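Local coordinates for nitrogenase molybdenum-iron protein beta chain (Clostridium pasteurianum, PDB 4WES) that forms, with the alpha chain, the molybdenum-iron component of nitrogenase, which reduces dinitrogen to ammonium, and shares the binding of an [8Fe-7S] cluster, at residues B[47-52]-B[66-71]; B[41-46]-B[106-111]; B[30-33]-B[37-40]; B[26-31]-B[151-156]. All coordinates share one frame; numbering follows the deposited sequence.

Contact 1 of 4, residues B[47-52]-B[66-71]. With CLF (Fe(8)-S(7) cluster), chain H.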
loop_
_atom_site.group_PDB
_atom_site.type_symbol
_atom_site.label_atom_id
_atom_site.label_comp_id
_atom_site.label_asym_id
_atom_site.label_seq_id
_atom_site.Cartn_x
_atom_site.Cartn_y
_atom_site.Cartn_z
ATOM N N GLY B 47 -23.858 -26.439 -9.149
ATOM C CA GLY B 47 -22.795 -26.082 -8.217
ATOM C C GLY B 47 -21.663 -25.335 -8.865
ATOM O O GLY B 47 -21.106 -24.408 -8.293
ATOM N N CYS B 48 -21.321 -25.753 -10.091
ATOM C CA CYS B 48 -20.270 -25.079 -10.842
ATOM C C CYS B 48 -20.638 -23.605 -11.052
ATOM O O CYS B 48 -19.849 -22.709 -10.774
ATOM C CB CYS B 48 -20.139 -25.758 -12.220
ATOM S SG CYS B 48 -19.685 -27.506 -12.088
ATOM N N CYS B 49 -21.817 -23.355 -11.611
ATOM C CA CYS B 49 -22.235 -21.992 -11.909
ATOM C C CYS B 49 -22.173 -21.129 -10.648
ATOM O O CYS B 49 -21.641 -20.014 -10.665
ATOM C CB CYS B 49 -23.651 -22.013 -12.472
ATOM S SG CYS B 49 -24.287 -20.404 -12.984
ATOM N N SER B 50 -22.698 -21.640 -9.531
ATOM C CA SER B 50 -22.674 -20.867 -8.287
ATOM C C SER B 50 -21.260 -20.535 -7.837
ATOM O O SER B 50 -20.948 -19.389 -7.508
ATOM C CB SER B 50 -23.407 -21.602 -7.175
ATOM O OG SER B 50 -23.461 -20.773 -6.012
ATOM N N TYR B 51 -20.385 -21.538 -7.836
ATOM C CA TYR B 51 -19.010 -21.300 -7.431
ATOM C C TYR B 51 -18.299 -20.302 -8.323
ATOM O O TYR B 51 -17.509 -19.465 -7.880
ATOM C CB TYR B 51 -18.226 -22.610 -7.405
ATOM C CG TYR B 51 -18.421 -23.523 -6.228
ATOM C CD1 TYR B 51 -18.790 -23.071 -4.962
ATOM C CD2 TYR B 51 -18.075 -24.869 -6.343
ATOM C CE1 TYR B 51 -18.837 -23.918 -3.861
ATOM C CE2 TYR B 51 -18.119 -25.729 -5.247
ATOM C CZ TYR B 51 -18.479 -25.252 -4.019
ATOM O OH TYR B 51 -18.513 -26.141 -2.961
ATOM N N HIS B 52 -18.548 -20.401 -9.628
ATOM C CA HIS B 52 -17.813 -19.572 -10.621
ATOM C C HIS B 52 -18.294 -18.134 -10.589
ATOM O O HIS B 52 -17.487 -17.194 -10.617
ATOM C CB HIS B 52 -17.918 -20.233 -12.008
ATOM C CG HIS B 52 -17.378 -21.634 -11.988
ATOM N ND1 HIS B 52 -17.628 -22.519 -13.004
ATOM C CD2 HIS B 52 -16.714 -22.307 -11.019
ATOM C CE1 HIS B 52 -17.115 -23.683 -12.668
ATOM N NE2 HIS B 52 -16.560 -23.587 -11.467
ATOM N N ALA B 66 -24.856 -15.366 -14.361
ATOM C CA ALA B 66 -24.807 -16.512 -15.279
ATOM C C ALA B 66 -25.987 -17.417 -14.950
ATOM O O ALA B 66 -26.407 -17.514 -13.795
ATOM C CB ALA B 66 -23.513 -17.307 -15.184
ATOM N N SER B 67 -26.491 -18.090 -15.986
ATOM C CA SER B 67 -27.506 -19.120 -15.861
ATOM C C SER B 67 -26.842 -20.505 -15.907
ATOM O O SER B 67 -25.663 -20.646 -16.240
ATOM C CB SER B 67 -28.513 -18.979 -16.992
ATOM O OG SER B 67 -27.880 -18.894 -18.240
ATOM N N THR B 68 -27.636 -21.529 -15.583
ATOM C CA THR B 68 -27.140 -22.899 -15.596
ATOM C C THR B 68 -28.240 -23.867 -16.053
ATOM O O THR B 68 -29.439 -23.600 -15.925
ATOM C CB THR B 68 -26.591 -23.344 -14.190
ATOM O OG1 THR B 68 -26.339 -24.757 -14.188
ATOM C CG2 THR B 68 -27.550 -23.032 -13.063
ATOM N N SER B 69 -27.778 -24.969 -16.635
ATOM C CA SER B 69 -28.668 -26.048 -17.012
ATOM C C SER B 69 -29.211 -26.839 -15.831
ATOM O O SER B 69 -30.156 -27.622 -15.995
ATOM C CB SER B 69 -27.978 -26.970 -18.003
ATOM O OG SER B 69 -27.767 -26.326 -19.242
ATOM N N SER B 70 -28.593 -26.694 -14.652
ATOM C CA SER B 70 -29.054 -27.393 -13.457
ATOM C C SER B 70 -29.276 -28.902 -13.684
ATOM O O SER B 70 -30.364 -29.445 -13.479
ATOM C CB SER B 70 -30.296 -26.753 -12.837
ATOM O OG SER B 70 -29.989 -25.473 -12.281
ATOM N N PHE B 71 -28.215 -29.600 -14.106
ATOM C CA PHE B 71 -28.307 -31.054 -14.274
ATOM C C PHE B 71 -28.787 -31.727 -12.993
ATOM O O PHE B 71 -28.369 -31.378 -11.876
ATOM C CB PHE B 71 -26.958 -31.674 -14.633
ATOM C CG PHE B 71 -26.552 -31.585 -16.101
ATOM C CD1 PHE B 71 -26.796 -30.483 -16.894
ATOM C CD2 PHE B 71 -25.883 -32.616 -16.665
ATOM C CE1 PHE B 71 -26.367 -30.422 -18.187
ATOM C CE2 PHE B 71 -25.439 -32.558 -17.964
ATOM C CZ PHE B 71 -25.666 -31.443 -18.713
HETATM FE FE1 CLF H . -19.944 -30.919 -9.909
HETATM FE FE2 CLF H . -19.588 -28.448 -9.929
HETATM FE FE3 CLF H . -20.438 -29.545 -7.540
HETATM FE FE4 CLF H . -17.943 -29.945 -8.524
HETATM S S1 CLF H . -17.965 -30.043 -10.910
HETATM S S2A CLF H . -21.646 -29.372 -9.513
HETATM S S4A CLF H . -18.813 -27.964 -7.811
HETATM S S3A CLF H . -19.362 -31.604 -7.757
HETATM FE FE5 CLF H . -15.007 -28.633 -9.770
HETATM FE FE6 CLF H . -15.295 -29.647 -13.229
HETATM FE FE7 CLF H . -14.870 -27.181 -12.090
HETATM FE FE8 CLF H . -17.440 -27.896 -11.746
HETATM S S2B CLF H . -13.808 -29.149 -11.556
HETATM S S3B CLF H . -16.398 -27.684 -13.756
HETATM S S4B CLF H . -16.154 -26.703 -10.231
HETATM O O HOH W 1 -23.660 -25.102 -13.874
#

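Contact 2 of 4, residues B[41-46]-B[106-111]. With CLF (Fe(8)-S(7) cluster), chain H.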
loop_
_atom_site.group_PDB
_atom_site.type_symbol
_atom_site.label_atom_id
_atom_site.label_comp_id
_atom_site.label_asym_id
_atom_site.label_seq_id
_atom_site.Cartn_x
_atom_site.Cartn_y
_atom_site.Cartn_z
ATOM N N HIS B 41 -23.778 -18.963 -19.804
ATOM C CA HIS B 41 -24.563 -20.119 -19.409
ATOM C C HIS B 41 -23.676 -21.299 -19.149
ATOM O O HIS B 41 -22.878 -21.695 -20.001
ATOM C CB HIS B 41 -25.570 -20.503 -20.493
ATOM C CG HIS B 41 -26.458 -21.621 -20.086
ATOM N ND1 HIS B 41 -27.527 -21.447 -19.241
ATOM C CD2 HIS B 41 -26.353 -22.957 -20.314
ATOM C CE1 HIS B 41 -28.066 -22.624 -19.004
ATOM N NE2 HIS B 41 -27.385 -23.554 -19.645
ATOM N N SER B 42 -23.795 -21.848 -17.934
ATOM C CA SER B 42 -23.016 -23.001 -17.506
ATOM C C SER B 42 -23.812 -24.275 -17.709
ATOM O O SER B 42 -24.809 -24.530 -17.030
ATOM C CB SER B 42 -22.689 -22.818 -16.038
ATOM O OG SER B 42 -21.938 -23.918 -15.536
ATOM N N HIS B 43 -23.396 -25.083 -18.689
ATOM C CA HIS B 43 -24.122 -26.294 -19.002
ATOM C C HIS B 43 -23.562 -27.473 -18.174
ATOM O O HIS B 43 -22.606 -28.144 -18.556
ATOM C CB HIS B 43 -24.030 -26.572 -20.516
ATOM C CG HIS B 43 -24.787 -27.774 -20.949
ATOM N ND1 HIS B 43 -26.160 -27.859 -20.865
ATOM C CD2 HIS B 43 -24.361 -28.926 -21.509
ATOM C CE1 HIS B 43 -26.539 -29.023 -21.352
ATOM N NE2 HIS B 43 -25.469 -29.687 -21.759
ATOM N N GLY B 44 -24.147 -27.674 -17.016
ATOM C CA GLY B 44 -23.719 -28.686 -16.077
ATOM C C GLY B 44 -24.609 -28.667 -14.849
ATOM O O GLY B 44 -25.683 -28.099 -14.848
ATOM N N SER B 45 -24.120 -29.294 -13.777
ATOM C CA SER B 45 -24.763 -29.169 -12.491
ATOM C C SER B 45 -24.512 -27.765 -11.946
ATOM O O SER B 45 -23.464 -27.156 -12.200
ATOM C CB SER B 45 -24.227 -30.259 -11.534
ATOM O OG SER B 45 -24.639 -30.021 -10.206
ATOM N N GLN B 46 -25.509 -27.223 -11.254
ATOM C CA GLN B 46 -25.518 -25.821 -10.837
ATOM C C GLN B 46 -24.476 -25.452 -9.821
ATOM O O GLN B 46 -24.193 -24.263 -9.646
ATOM C CB GLN B 46 -26.910 -25.426 -10.312
ATOM C CG GLN B 46 -27.243 -26.092 -8.972
ATOM C CD GLN B 46 -28.688 -26.387 -8.758
ATOM O OE1 GLN B 46 -29.575 -25.903 -9.494
ATOM N NE2 GLN B 46 -28.967 -27.136 -7.701
ATOM N N CYS B 106 -17.027 -30.397 -16.310
ATOM C CA CYS B 106 -16.583 -31.786 -16.359
ATOM C C CYS B 106 -17.740 -32.775 -16.478
ATOM O O CYS B 106 -17.550 -33.847 -17.049
ATOM C CB CYS B 106 -15.783 -32.121 -15.111
ATOM S SG CYS B 106 -16.533 -31.643 -13.527
ATOM N N LEU B 107 -18.924 -32.436 -15.959
ATOM C CA LEU B 107 -20.057 -33.357 -16.033
ATOM C C LEU B 107 -20.526 -33.514 -17.476
ATOM O O LEU B 107 -20.621 -34.638 -17.994
ATOM C CB LEU B 107 -21.209 -32.828 -15.197
ATOM C CG LEU B 107 -22.465 -33.682 -15.173
ATOM C CD1 LEU B 107 -22.195 -35.150 -14.846
ATOM C CD2 LEU B 107 -23.501 -33.107 -14.236
ATOM N N SER B 108 -20.845 -32.398 -18.137
ATOM C CA SER B 108 -21.354 -32.515 -19.495
ATOM C C SER B 108 -20.282 -33.031 -20.457
ATOM O O SER B 108 -20.623 -33.717 -21.431
ATOM C CB SER B 108 -21.977 -31.199 -19.934
ATOM O OG SER B 108 -21.146 -30.087 -19.628
ATOM N N GLU B 109 -19.014 -32.723 -20.218
ATOM C CA GLU B 109 -17.945 -33.231 -21.049
ATOM C C GLU B 109 -17.748 -34.748 -20.827
ATOM O O GLU B 109 -17.547 -35.503 -21.790
ATOM C CB GLU B 109 -16.669 -32.449 -20.807
ATOM C CG GLU B 109 -16.763 -30.990 -21.291
ATOM C CD GLU B 109 -16.902 -30.861 -22.798
ATOM O OE1 GLU B 109 -16.355 -31.709 -23.509
ATOM O OE2 GLU B 109 -17.593 -29.940 -23.253
ATOM N N THR B 110 -17.823 -35.208 -19.578
ATOM C CA THR B 110 -17.700 -36.649 -19.302
ATOM C C THR B 110 -18.850 -37.399 -20.011
ATOM O O THR B 110 -18.653 -38.487 -20.558
ATOM C CB THR B 110 -17.680 -36.942 -17.796
ATOM O OG1 THR B 110 -16.511 -36.363 -17.225
ATOM C CG2 THR B 110 -17.678 -38.427 -17.542
ATOM N N LEU B 111 -20.031 -36.792 -19.992
ATOM C CA LEU B 111 -21.214 -37.372 -20.647
ATOM C C LEU B 111 -21.209 -37.287 -22.156
ATOM O O LEU B 111 -22.020 -37.970 -22.802
ATOM C CB LEU B 111 -22.486 -36.695 -20.124
ATOM C CG LEU B 111 -22.855 -37.023 -18.677
ATOM C CD1 LEU B 111 -23.946 -36.088 -18.169
ATOM C CD2 LEU B 111 -23.300 -38.457 -18.512
HETATM FE FE1 CLF H . -19.944 -30.919 -9.909
HETATM FE FE2 CLF H . -19.588 -28.448 -9.929
HETATM FE FE3 CLF H . -20.438 -29.545 -7.540
HETATM FE FE4 CLF H . -17.943 -29.945 -8.524
HETATM S S1 CLF H . -17.965 -30.043 -10.910
HETATM S S2A CLF H . -21.646 -29.372 -9.513
HETATM S S4A CLF H . -18.813 -27.964 -7.811
HETATM S S3A CLF H . -19.362 -31.604 -7.757
HETATM FE FE5 CLF H . -15.007 -28.633 -9.770
HETATM FE FE6 CLF H . -15.295 -29.647 -13.229
HETATM FE FE7 CLF H . -14.870 -27.181 -12.090
HETATM FE FE8 CLF H . -17.440 -27.896 -11.746
HETATM S S2B CLF H . -13.808 -29.149 -11.556
HETATM S S3B CLF H . -16.398 -27.684 -13.756
HETATM S S4B CLF H . -16.154 -26.703 -10.231
#

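Contact 3 of 4, residues B[30-33]-B[37-40]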
loop_
_atom_site.group_PDB
_atom_site.type_symbol
_atom_site.label_atom_id
_atom_site.label_comp_id
_atom_site.label_asym_id
_atom_site.label_seq_id
_atom_site.Cartn_x
_atom_site.Cartn_y
_atom_site.Cartn_z
ATOM N N TYR B 30 -15.910 -15.395 -17.552
ATOM C CA TYR B 30 -15.300 -14.097 -17.609
ATOM C C TYR B 30 -15.237 -13.565 -19.045
ATOM O O TYR B 30 -15.607 -12.423 -19.312
ATOM C CB TYR B 30 -13.904 -14.179 -16.971
ATOM C CG TYR B 30 -13.159 -12.868 -16.954
ATOM C CD1 TYR B 30 -13.508 -11.872 -16.067
ATOM C CD2 TYR B 30 -12.111 -12.599 -17.838
ATOM C CE1 TYR B 30 -12.862 -10.655 -16.067
ATOM C CE2 TYR B 30 -11.440 -11.410 -17.826
ATOM C CZ TYR B 30 -11.809 -10.418 -16.939
ATOM O OH TYR B 30 -11.217 -9.180 -16.920
ATOM N N ALA B 31 -14.753 -14.390 -19.953
ATOM C CA ALA B 31 -14.739 -13.990 -21.368
ATOM C C ALA B 31 -16.116 -13.600 -21.865
ATOM O O ALA B 31 -16.260 -12.600 -22.611
ATOM C CB ALA B 31 -14.137 -15.117 -22.215
ATOM N N ALA B 32 -17.131 -14.391 -21.538
ATOM C CA ALA B 32 -18.471 -14.115 -21.969
ATOM C C ALA B 32 -19.019 -12.786 -21.426
ATOM O O ALA B 32 -19.749 -12.071 -22.112
ATOM C CB ALA B 32 -19.396 -15.249 -21.597
ATOM N N LEU B 33 -18.660 -12.473 -20.185
ATOM C CA LEU B 33 -19.038 -11.179 -19.618
ATOM C C LEU B 33 -18.354 -10.013 -20.346
ATOM O O LEU B 33 -18.718 -8.854 -20.152
ATOM C CB LEU B 33 -18.770 -11.141 -18.119
ATOM C CG LEU B 33 -19.729 -12.000 -17.306
ATOM C CD1 LEU B 33 -19.269 -12.099 -15.854
ATOM C CD2 LEU B 33 -21.159 -11.474 -17.326
ATOM N N ASN B 37 -24.334 -7.359 -23.513
ATOM C CA ASN B 37 -25.672 -7.943 -23.517
ATOM C C ASN B 37 -25.629 -9.459 -23.641
ATOM O O ASN B 37 -26.517 -10.083 -24.200
ATOM C CB ASN B 37 -26.589 -7.302 -24.576
ATOM C CG ASN B 37 -26.940 -5.890 -24.252
ATOM O OD1 ASN B 37 -26.575 -5.366 -23.189
ATOM N ND2 ASN B 37 -27.657 -5.246 -25.193
ATOM N N CYS B 38 -24.590 -10.052 -23.059
ATOM C CA CYS B 38 -24.421 -11.501 -23.025
ATOM C C CYS B 38 -24.705 -12.069 -21.648
ATOM O O CYS B 38 -24.185 -11.576 -20.640
ATOM C CB CYS B 38 -22.988 -11.843 -23.400
ATOM S SG CYS B 38 -22.573 -13.579 -23.358
ATOM N N LEU B 39 -25.518 -13.127 -21.598
ATOM C CA LEU B 39 -25.621 -13.914 -20.391
ATOM C C LEU B 39 -24.778 -15.196 -20.565
ATOM O O LEU B 39 -25.087 -16.034 -21.415
ATOM C CB LEU B 39 -27.074 -14.290 -20.059
ATOM C CG LEU B 39 -27.288 -14.947 -18.710
ATOM C CD1 LEU B 39 -26.876 -14.032 -17.580
ATOM C CD2 LEU B 39 -28.715 -15.418 -18.572
ATOM N N PRO B 40 -23.732 -15.367 -19.760
ATOM C CA PRO B 40 -23.020 -16.647 -19.744
ATOM C C PRO B 40 -23.941 -17.756 -19.243
ATOM O O PRO B 40 -24.765 -17.519 -18.342
ATOM C CB PRO B 40 -21.876 -16.427 -18.742
ATOM C CG PRO B 40 -21.774 -14.931 -18.588
ATOM C CD PRO B 40 -23.178 -14.423 -18.768
#

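Contact 4 of 4, residues B[26-31]-B[151-156]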
loop_
_atom_site.group_PDB
_atom_site.type_symbol
_atom_site.label_atom_id
_atom_site.label_comp_id
_atom_site.label_asym_id
_atom_site.label_seq_id
_atom_site.Cartn_x
_atom_site.Cartn_y
_atom_site.Cartn_z
ATOM N N VAL B 26 -14.834 -20.840 -15.171
ATOM C CA VAL B 26 -14.878 -19.424 -14.794
ATOM C C VAL B 26 -14.147 -18.554 -15.829
ATOM O O VAL B 26 -14.506 -17.383 -15.999
ATOM C CB VAL B 26 -14.357 -19.154 -13.371
ATOM C CG1 VAL B 26 -12.841 -19.281 -13.250
ATOM C CG2 VAL B 26 -14.833 -17.794 -12.882
ATOM N N GLY B 27 -13.116 -19.087 -16.469
ATOM C CA GLY B 27 -12.448 -18.319 -17.514
ATOM C C GLY B 27 -13.353 -18.042 -18.693
ATOM O O GLY B 27 -13.303 -16.968 -19.276
ATOM N N ALA B 28 -14.138 -19.030 -19.076
ATOM C CA ALA B 28 -15.135 -18.853 -20.132
ATOM C C ALA B 28 -16.237 -17.894 -19.698
ATOM O O ALA B 28 -16.733 -17.096 -20.527
ATOM C CB ALA B 28 -15.727 -20.206 -20.528
ATOM N N MET B 29 -16.666 -17.968 -18.430
ATOM C CA MET B 29 -17.666 -17.061 -17.902
ATOM C C MET B 29 -17.153 -15.614 -17.965
ATOM O O MET B 29 -17.893 -14.706 -18.376
ATOM C CB MET B 29 -18.013 -17.497 -16.473
ATOM C CG MET B 29 -19.118 -16.702 -15.835
ATOM S SD MET B 29 -19.550 -17.235 -14.168
ATOM C CE MET B 29 -20.303 -18.832 -14.510
ATOM N N TYR B 30 -15.910 -15.395 -17.552
ATOM C CA TYR B 30 -15.300 -14.097 -17.609
ATOM C C TYR B 30 -15.237 -13.565 -19.045
ATOM O O TYR B 30 -15.607 -12.423 -19.312
ATOM C CB TYR B 30 -13.904 -14.179 -16.971
ATOM C CG TYR B 30 -13.159 -12.868 -16.954
ATOM C CD1 TYR B 30 -13.508 -11.872 -16.067
ATOM C CD2 TYR B 30 -12.111 -12.599 -17.838
ATOM C CE1 TYR B 30 -12.862 -10.655 -16.067
ATOM C CE2 TYR B 30 -11.440 -11.410 -17.826
ATOM C CZ TYR B 30 -11.809 -10.418 -16.939
ATOM O OH TYR B 30 -11.217 -9.180 -16.920
ATOM N N ALA B 31 -14.753 -14.390 -19.953
ATOM C CA ALA B 31 -14.739 -13.990 -21.368
ATOM C C ALA B 31 -16.116 -13.600 -21.865
ATOM O O ALA B 31 -16.260 -12.600 -22.611
ATOM C CB ALA B 31 -14.137 -15.117 -22.215
ATOM N N ALA B 151 -9.488 -19.062 -23.132
ATOM C CA ALA B 151 -9.039 -19.238 -24.506
ATOM C C ALA B 151 -10.087 -19.905 -25.355
ATOM O O ALA B 151 -10.287 -19.530 -26.537
ATOM C CB ALA B 151 -7.758 -20.033 -24.558
ATOM N N ASN B 152 -10.724 -20.927 -24.803
ATOM C CA ASN B 152 -11.763 -21.667 -25.502
ATOM C C ASN B 152 -13.008 -20.813 -25.788
ATOM O O ASN B 152 -13.558 -20.844 -26.900
ATOM C CB ASN B 152 -12.140 -22.941 -24.712
ATOM C CG ASN B 152 -11.118 -24.023 -24.865
ATOM O OD1 ASN B 152 -10.407 -24.088 -25.866
ATOM N ND2 ASN B 152 -11.019 -24.881 -23.878
ATOM N N MET B 153 -13.413 -19.976 -24.849
ATOM C CA MET B 153 -14.560 -19.118 -25.082
ATOM C C MET B 153 -14.239 -18.136 -26.210
ATOM O O MET B 153 -15.105 -17.828 -27.034
ATOM C CB MET B 153 -14.959 -18.365 -23.805
ATOM C CG MET B 153 -16.293 -17.616 -23.925
ATOM S SD MET B 153 -17.769 -18.670 -23.857
ATOM C CE MET B 153 -18.164 -18.837 -25.554
ATOM N N VAL B 154 -13.011 -17.606 -26.240
ATOM C CA VAL B 154 -12.644 -16.695 -27.340
ATOM C C VAL B 154 -12.728 -17.429 -28.670
ATOM O O VAL B 154 -13.233 -16.885 -29.674
ATOM C CB VAL B 154 -11.253 -16.075 -27.102
ATOM C CG1 VAL B 154 -10.851 -15.190 -28.247
ATOM C CG2 VAL B 154 -11.228 -15.276 -25.798
ATOM N N GLN B 155 -12.236 -18.662 -28.727
ATOM C CA GLN B 155 -12.424 -19.476 -29.895
ATOM C C GLN B 155 -13.890 -19.636 -30.276
ATOM O O GLN B 155 -14.256 -19.540 -31.478
ATOM C CB GLN B 155 -11.780 -20.854 -29.716
ATOM C CG GLN B 155 -11.909 -21.673 -30.988
ATOM C CD GLN B 155 -11.557 -23.099 -30.801
ATOM O OE1 GLN B 155 -12.054 -23.759 -29.892
ATOM N NE2 GLN B 155 -10.660 -23.590 -31.645
ATOM N N GLY B 156 -14.758 -19.866 -29.295
ATOM C CA GLY B 156 -16.195 -19.979 -29.594
ATOM C C GLY B 156 -16.794 -18.730 -30.193
ATOM O O GLY B 156 -17.610 -18.789 -31.113
#

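Contact 1 of 4, residues B[47-52]-B[66-71]
Cys49 on helix 46-60 turns its side chain toward Ala66 and Thr68. Both segments belong to the beta-alpha-beta crossover built from strand 38-43, helix 46-60 and strand 67-68. Cys49 SG lies anti to the backbone N (chi1 -177°), which carries the sulfur out from the helix to the start of the strand. There Cys49 SG stands 3.9 Å from Ala66 CB and 3.5 Å from Ser67 O. Nearer the helix, Cys49 CB meets Thr68 CB at 3.7 Å. Thr68 OG1 accepts from Ser70 N at 3.0 Å in a nearly straight bond (170°), forming an ST turn. A water 2.7 Å from Thr68 OG1 also takes a weak bond from Cys49 N and so bridges helix and strand. Cys48, Tyr51 and His52 lie on the cluster side of the helix instead. Sulfide S4B lies at the edge of the His52 ring, near its plane, 3.4 Å from His52 NE2, while Cys48 O sits over the centre of one ring face. Tyr82 of the alpha chain meets the rings of both Tyr51 and His52. Cys48 SG bridges two irons of the cluster, FE2 at 2.4 Å and FE8 at 2.3 Å.

Contact 2 of 4, residues B[41-46]-B[106-111]
Ser108 and His43 make the polar link between the two segments. In the conformer described here, Ser108 OG donates to His43 O at 2.7 Å, nearly along the C=O axis, with a C=O...OG angle of 162°. The hydroxyl of this conformer sits between the backbone N and the carbonyl carbon of its own residue (chi1 47°). From there it also accepts from Thr105 N, so the hydroxyl both donates and accepts. Ser108 CB lies 3.7 Å from His43 CD2 and meets the imidazole obliquely. One residue earlier on the helix, Leu107 CD2 packs on the backbone and side chain of Ser45, 3.9 Å from Ser45 N.

Strands 38-43 and 99-104 are parallel neighbours in a Rossmann-like sheet. Helix 106-111 follows the second of them, so the contact lies at the C-terminal ends of both strands, where the cluster is bound. Ser45 OG stands 3.1 Å from sulfide S2A and has a weak hydrogen bond to Gly176 of the alpha chain. Cys106 SG binds iron FE6 at 2.4 Å, an atom also bound by Ser141 OG. Cys106 O accepts from Thr110 N at 2.9 Å and from Thr110 OG1 at 2.7 Å, on opposite faces of its plane.

Farther out, the His43 ring is held by bonds from NE2 to Asp113 and from ND1 to Ser69. Phe71 meets the same ring edge-to-face.

Contact 3 of 4, residues B[30-33]-B[37-40]
Pro40 presses its ring against the last turn of helix 24-33, where Ala32 and Leu33 receive it. Pro40 CB lies 4.0 Å from Ala32 CB. The next atom, Pro40 CG, makes the closest approaches of the ring. It is 3.8 Å from Ala32 CB and 3.7 Å from Leu33 CD2, so Pro40 CG fits between the two residues. Pro40 CD, closing the ring toward the backbone N, stays beside the leucine, 3.9 Å from Leu33 CD2.

Leu33 reaches this ring by an indirect route. Its CB leaves the backbone away from the strand, but CG is anti to the carbonyl carbon (chi1 -71°). This brings the branched end back, and the leucine and proline side chains cross at about a right angle.

Two residues before the proline, Cys38 points to the same side of the strand. Its sulfur is anti to the backbone N (chi1 178°), which sets it beside the carbonyl oxygen and methyl of Ala32. Cys38 CB is 3.5 Å from Ala32 O, and Cys38 SG is 3.4 Å from that oxygen and 4.0 Å from Ala32 CB. The methyl of Ala32 therefore meets both inward-facing residues of the strand.

The contact closes the short connection from helix 24-33 into strand 38-43. Ala32 and Cys38 both touch Ala101 on neighbouring strand 99-104, and Leu33 touches Leu56 on helix 46-60. On its other edge strand 38-43 meets strand 67-68, with a backbone hydrogen bond between Pro40 and Ser67.

Contact 4 of 4, residues B[26-31]-B[151-156]
Helices 24-33 and 146-161 pack directly on each other here, with Met153 of the second laid against Ala28 and Ala31 of the first. The two alanines are three residues apart, so they lie about one turn from each other on the same side of the helix. Met153 CB meets both methyls, at 3.8 Å from Ala28 CB and 3.7 Å from Ala31 CB. The methionine chain then runs on across the helix surface. Met153 CG is 3.7 Å from Ala31 CB and 3.5 Å from Ala28 O. Met153 SD keeps beside Ala28, 3.8 Å from Ala28 O. Met153 starts out extended, with CG opposite the backbone nitrogen (chi1 -171°), but the chain bends at chi2 (75°) and chi3 (-99°). These bends lead the CE methyl away from helix 24-33.

The side-chain contacts are apolar, apart from the approach of Met153 to Ala28 O. Small side chains let the backbones come close: Ala28 CA and Met153 CA are 5.0 Å apart. A polar tie joins the same helices nearby, from Asn152 to Gln24. Ala31 also touches Phe150, one turn before Met153. Away from this interface, Met29 packs on His52 and Leu56 of helix 46-60, which places helix 24-33 between two helix neighbours. Helix 24-33 also touches strand 99-104 through Ala32, so this helix pair forms part of the layer beside the parallel sheet, as in Rossmann-like alpha/beta domains.

Overall arrangement
Contacts 1 and 2 both touch the [8Fe-7S] cluster, and their centres are about 9 Å apart. Hydrogen bonds between Ser67 and His41 and between Ser69 and His43 join them, and contact 1 is nested in the loop that contact 2 closes. Contact 3 uses the beginning of strand 38-43, and contact 2 its end, with centres about 17 Å apart. In contact 3, the Pro40 side chain is about 13 Å from the cluster. Contacts 3 and 4 share Tyr30 and Ala31, and their centres are about 9 Å apart. Contact 4 reaches contact 1 through Met29, where Met29 CE lies 3.6 Å from Ala66 CB. In contact 4, the Ala28 side chain is about 10 Å from the cluster.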